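Side-chain contacts in CDP-glucose-4,6-dehydratase (Yersinia pseudotuberculosis, PDB 1RKX), which probably uses bound NAD to convert CDP-glucose into a CDP-4-keto-6-deoxyglucose, the dehydration catalysed by the CDP-glucose 4,6-dehydratases of the short-chain dehydrogenase/reductase family: residues D205-D210 against T270-I275; L212-F215 against P220-I223. All coordinates share one frame; numbering follows the deposited sequence.

Interaction 1 of 2, residues D205-D210 against T270-I275; sequences DRIVPD and TPVKNI
Ile207 meets Val272 and Ile275 through the end methyl of a single branch, a compact example of one aliphatic tip lodged against two neighbours on a helix. Its CG1 arm sits between the backbone N and the carbonyl carbon (chi1 67°), and the next bond is extended, which carries CD1 straight out from the first turn of helix 207-216. That methyl approaches CG1 of Val272 at 4.2 Å and CD1 of Ile275 at 4.5 Å. The directions from Ile207 CD1 to the two partner methyls diverge by about 67°, so the tip faces the pair rather than either one squarely. Val272 and Ile275 can share it because they stand three residues apart on one flank of helix 272-283, and both direct their CB atoms at the opposing helix. No hydrogen bond joins the two segments, and the contact is purely apolar. Trp232 of strand 229-234 touches both Ile207 and Ile275, while Leu322 and Leu326 of helix 322-338 also pack on Ile275. Arg206 and Pro271 occupy the N-cap positions just ahead of the two helices. The arrangement is thus one of opening helical turns brought together by aliphatic side chains, in the part of this extended short-chain dehydrogenase/reductase fold where the chain after strand 187-192 packs on the chain after strand 259-261 of the Rossmann-type sheet.

Interaction 2 of 2, residues L212-F215 against P220-I223; sequences LRAF and PVII
The ring of Phe215 receives CG1 of Val221 obliquely near its CE2 corner, at 4.3 Å, while the indole of Trp283 meets the same ring with the planes inclined at about 50°. Val280 and Ala287 add further apolar contacts to Phe215, so the flat group is enclosed by several parts of the chain instead of forming a parallel stack. The setting is a helix-turn-strand unit: helix 207-216 ends, the chain turns, and strand 221-222 runs back past the helix, pairing in parallel with strand 289-290. Phe215 starts out with its CB directed away from that strand, yet the long reach of the ring brings its end back to the valine. Ala214 makes the more intimate approach. With only a methyl to offer, it lets the backbones draw together, CA of Ala214 lying 5.3 Å from CA of Val221. Pro220 turns its CB away from the helix and contributes its carbonyl carbon, 4.3 Å from CB of Ala214, rather than its ring. The Val221 side chain is met by two successive helical residues, Ala214 and Phe215, while Val276 and Trp289 also pack on it. CG1 of Val221 lies between the backbone N and the carbonyl carbon (chi1 56°), the rotation from which it reaches the phenyl ring. The methyl of Ala214 rests against the stem of Val221: CB of Ala214 lies 3.7 Å from CB and 3.8 Å from CA of Val221.

Taken together, the two contacts illustrate how successive parts of one helix can gather different partners: helix 207-216 uses its first turn in interaction 1 and its later residues in interaction 2. Their centres lie 9 Å apart, and they join directly where CG2 of Val272 packs on CG2 of Ile223 at 4.1 Å. Helix 272-283 takes part in both neighbourhoods, since Val276 touches Val221 and Ile223. Arg206, which precedes Ile207 in sequence, is an NAD-binding residue and touches an NAD molecule of the assembly. The side chain of Ile207 is about 10 Å from a bound NAD at the nearest atoms; between nearest side-chain atoms, Val221 is about 11 Å from Arg206.

Interaction 1 of 2, residues D205-D210 against T270-I275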
loop_
_atom_site.group_PDB
_atom_site.type_symbol
_atom_site.label_atom_id
_atom_site.label_comp_id
_atom_site.label_asym_id
_atom_site.label_seq_id
_atom_site.Cartn_x
_atom_site.Cartn_y
_atom_site.Cartn_z
ATOM N N ASP C 205 8.984 -36.344 0.593
ATOM C CA ASP C 205 7.792 -35.694 1.115
ATOM C C ASP C 205 7.189 -34.624 0.209
ATOM O O ASP C 205 6.954 -33.489 0.629
ATOM C CB ASP C 205 8.096 -35.106 2.493
ATOM C CG ASP C 205 8.551 -36.162 3.487
ATOM O OD1 ASP C 205 7.782 -37.115 3.736
ATOM O OD2 ASP C 205 9.677 -36.043 4.016
ATOM N N ARG C 206 6.961 -35.001 -1.043
ATOM C CA ARG C 206 6.336 -34.133 -2.030
ATOM C C ARG C 206 5.235 -35.018 -2.587
ATOM O O ARG C 206 5.489 -36.159 -2.982
ATOM C CB ARG C 206 7.336 -33.718 -3.112
ATOM C CG ARG C 206 8.334 -32.678 -2.618
ATOM C CD ARG C 206 9.156 -32.079 -3.748
ATOM N NE ARG C 206 10.046 -31.023 -3.267
ATOM C CZ ARG C 206 10.920 -30.371 -4.030
ATOM N NH1 ARG C 206 11.028 -30.663 -5.320
ATOM N NH2 ARG C 206 11.691 -29.427 -3.502
ATOM N N ILE C 207 4.012 -34.501 -2.600
ATOM C CA ILE C 207 2.864 -35.285 -3.033
ATOM C C ILE C 207 2.962 -36.033 -4.357
ATOM O O ILE C 207 2.682 -37.230 -4.400
ATOM C CB ILE C 207 1.571 -34.441 -3.036
ATOM C CG1 ILE C 207 1.642 -33.359 -4.103
ATOM C CG2 ILE C 207 1.369 -33.801 -1.672
ATOM C CD1 ILE C 207 0.296 -32.750 -4.384
ATOM N N VAL C 208 3.346 -35.364 -5.437
ATOM C CA VAL C 208 3.425 -36.073 -6.708
ATOM C C VAL C 208 4.456 -37.198 -6.635
ATOM O O VAL C 208 4.163 -38.329 -7.009
ATOM C CB VAL C 208 3.748 -35.125 -7.872
ATOM C CG1 VAL C 208 3.924 -35.919 -9.162
ATOM C CG2 VAL C 208 2.617 -34.128 -8.036
ATOM N N PRO C 209 5.676 -36.905 -6.157
ATOM C CA PRO C 209 6.677 -37.978 -6.072
ATOM C C PRO C 209 6.211 -39.115 -5.160
ATOM O O PRO C 209 6.398 -40.290 -5.473
ATOM C CB PRO C 209 7.900 -37.260 -5.520
ATOM C CG PRO C 209 7.777 -35.905 -6.143
ATOM C CD PRO C 209 6.305 -35.591 -5.943
ATOM N N ASP C 210 5.601 -38.762 -4.030
ATOM C CA ASP C 210 5.116 -39.776 -3.101
ATOM C C ASP C 210 3.993 -40.602 -3.705
ATOM O O ASP C 210 3.852 -41.783 -3.395
ATOM C CB ASP C 210 4.633 -39.139 -1.797
ATOM C CG ASP C 210 5.770 -38.617 -0.952
ATOM O OD1 ASP C 210 6.914 -39.082 -1.151
ATOM O OD2 ASP C 210 5.523 -37.757 -0.081
ATOM N N THR C 270 -6.495 -27.066 -8.652
ATOM C CA THR C 270 -7.130 -28.339 -8.339
ATOM C C THR C 270 -6.665 -28.893 -6.996
ATOM O O THR C 270 -5.468 -28.917 -6.710
ATOM C CB THR C 270 -6.800 -29.381 -9.429
ATOM O OG1 THR C 270 -7.070 -28.823 -10.724
ATOM C CG2 THR C 270 -7.624 -30.641 -9.232
ATOM N N PRO C 271 -7.608 -29.347 -6.152
ATOM C CA PRO C 271 -7.257 -29.902 -4.840
ATOM C C PRO C 271 -6.472 -31.203 -5.011
ATOM O O PRO C 271 -6.378 -31.726 -6.121
ATOM C CB PRO C 271 -8.620 -30.115 -4.183
ATOM C CG PRO C 271 -9.502 -30.427 -5.349
ATOM C CD PRO C 271 -9.066 -29.395 -6.366
ATOM N N VAL C 272 -5.917 -31.727 -3.922
ATOM C CA VAL C 272 -5.124 -32.946 -4.005
ATOM C C VAL C 272 -5.919 -34.222 -4.261
ATOM O O VAL C 272 -5.474 -35.085 -5.019
ATOM C CB VAL C 272 -4.263 -33.149 -2.737
ATOM C CG1 VAL C 272 -3.398 -31.930 -2.501
ATOM C CG2 VAL C 272 -5.143 -33.418 -1.546
ATOM N N LYS C 273 -7.085 -34.354 -3.637
ATOM C CA LYS C 273 -7.893 -35.552 -3.840
ATOM C C LYS C 273 -8.122 -35.767 -5.332
ATOM O O LYS C 273 -7.976 -36.879 -5.840
ATOM C CB LYS C 273 -9.242 -35.430 -3.123
ATOM C CG LYS C 273 -10.051 -36.724 -3.126
ATOM C CD LYS C 273 -11.357 -36.591 -2.352
ATOM C CE LYS C 273 -12.341 -35.667 -3.054
ATOM N NZ LYS C 273 -12.775 -36.208 -4.373
ATOM N N ASN C 274 -8.472 -34.693 -6.032
ATOM C CA ASN C 274 -8.717 -34.765 -7.466
ATOM C C ASN C 274 -7.444 -35.186 -8.193
ATOM O O ASN C 274 -7.484 -36.013 -9.102
ATOM C CB ASN C 274 -9.186 -33.407 -7.991
ATOM C CG ASN C 274 -9.615 -33.458 -9.447
ATOM O OD1 ASN C 274 -9.998 -32.443 -10.029
ATOM N ND2 ASN C 274 -9.558 -34.644 -10.043
ATOM N N ILE C 275 -6.319 -34.607 -7.789
ATOM C CA ILE C 275 -5.029 -34.929 -8.387
ATOM C C ILE C 275 -4.760 -36.430 -8.292
ATOM O O ILE C 275 -4.459 -37.082 -9.296
ATOM C CB ILE C 275 -3.894 -34.171 -7.675
ATOM C CG1 ILE C 275 -3.964 -32.683 -8.040
ATOM C CG2 ILE C 275 -2.547 -34.770 -8.051
ATOM C CD1 ILE C 275 -2.985 -31.821 -7.265
#

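Interaction 2 of 2, residues L212-F215 against P220-I223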
loop_
_atom_site.group_PDB
_atom_site.type_symbol
_atom_site.label_atom_id
_atom_site.label_comp_id
_atom_site.label_asym_id
_atom_site.label_seq_id
_atom_site.Cartn_x
_atom_site.Cartn_y
_atom_site.Cartn_z
ATOM N N LEU C 212 3.739 -41.379 -6.838
ATOM C CA LEU C 212 4.409 -42.285 -7.759
ATOM C C LEU C 212 5.105 -43.420 -7.002
ATOM O O LEU C 212 5.143 -44.556 -7.477
ATOM C CB LEU C 212 5.407 -41.499 -8.621
ATOM C CG LEU C 212 4.754 -40.489 -9.581
ATOM C CD1 LEU C 212 5.804 -39.571 -10.197
ATOM C CD2 LEU C 212 3.994 -41.243 -10.660
ATOM N N ARG C 213 5.643 -43.115 -5.824
ATOM C CA ARG C 213 6.313 -44.130 -5.018
ATOM C C ARG C 213 5.298 -45.170 -4.552
ATOM O O ARG C 213 5.612 -46.357 -4.440
ATOM C CB ARG C 213 6.991 -43.500 -3.795
ATOM C CG ARG C 213 8.206 -42.638 -4.103
ATOM C CD ARG C 213 8.983 -42.338 -2.826
ATOM N NE ARG C 213 10.172 -41.517 -3.057
ATOM C CZ ARG C 213 10.169 -40.189 -3.161
ATOM N NH1 ARG C 213 9.036 -39.506 -3.053
ATOM N NH2 ARG C 213 11.306 -39.541 -3.372
ATOM N N ALA C 214 4.083 -44.716 -4.269
ATOM C CA ALA C 214 3.025 -45.615 -3.827
ATOM C C ALA C 214 2.613 -46.510 -4.995
ATOM O O ALA C 214 2.552 -47.733 -4.857
ATOM C CB ALA C 214 1.826 -44.812 -3.334
ATOM N N PHE C 215 2.328 -45.889 -6.137
ATOM C CA PHE C 215 1.930 -46.622 -7.335
ATOM C C PHE C 215 3.026 -47.623 -7.669
ATOM O O PHE C 215 2.766 -48.778 -8.010
ATOM C CB PHE C 215 1.751 -45.660 -8.516
ATOM C CG PHE C 215 0.531 -44.784 -8.420
ATOM C CD1 PHE C 215 0.255 -43.856 -9.419
ATOM C CD2 PHE C 215 -0.355 -44.896 -7.351
ATOM C CE1 PHE C 215 -0.883 -43.053 -9.359
ATOM C CE2 PHE C 215 -1.497 -44.098 -7.280
ATOM C CZ PHE C 215 -1.761 -43.177 -8.287
ATOM N N PRO C 220 -1.299 -48.446 -1.622
ATOM C CA PRO C 220 -2.285 -47.366 -1.698
ATOM C C PRO C 220 -1.647 -46.065 -1.224
ATOM O O PRO C 220 -0.936 -46.050 -0.220
ATOM C CB PRO C 220 -3.389 -47.836 -0.751
ATOM C CG PRO C 220 -3.272 -49.330 -0.807
ATOM C CD PRO C 220 -1.781 -49.531 -0.751
ATOM N N VAL C 221 -1.882 -44.977 -1.948
ATOM C CA VAL C 221 -1.318 -43.701 -1.543
ATOM C C VAL C 221 -2.217 -43.090 -0.473
ATOM O O VAL C 221 -3.422 -42.930 -0.671
ATOM C CB VAL C 221 -1.176 -42.729 -2.740
ATOM C CG1 VAL C 221 -2.513 -42.527 -3.418
ATOM C CG2 VAL C 221 -0.607 -41.400 -2.262
ATOM N N ILE C 222 -1.622 -42.775 0.673
ATOM C CA ILE C 222 -2.359 -42.190 1.783
ATOM C C ILE C 222 -2.449 -40.681 1.615
ATOM O O ILE C 222 -1.448 -40.015 1.347
ATOM C CB ILE C 222 -1.670 -42.488 3.127
ATOM C CG1 ILE C 222 -1.466 -43.996 3.284
ATOM C CG2 ILE C 222 -2.513 -41.943 4.271
ATOM C CD1 ILE C 222 -0.688 -44.380 4.527
ATOM N N ILE C 223 -3.653 -40.147 1.779
ATOM C CA ILE C 223 -3.876 -38.717 1.644
ATOM C C ILE C 223 -4.224 -38.094 2.988
ATOM O O ILE C 223 -5.024 -38.647 3.743
ATOM C CB ILE C 223 -5.032 -38.427 0.669
ATOM C CG1 ILE C 223 -4.698 -38.984 -0.714
ATOM C CG2 ILE C 223 -5.294 -36.929 0.601
ATOM C CD1 ILE C 223 -5.761 -38.701 -1.749
#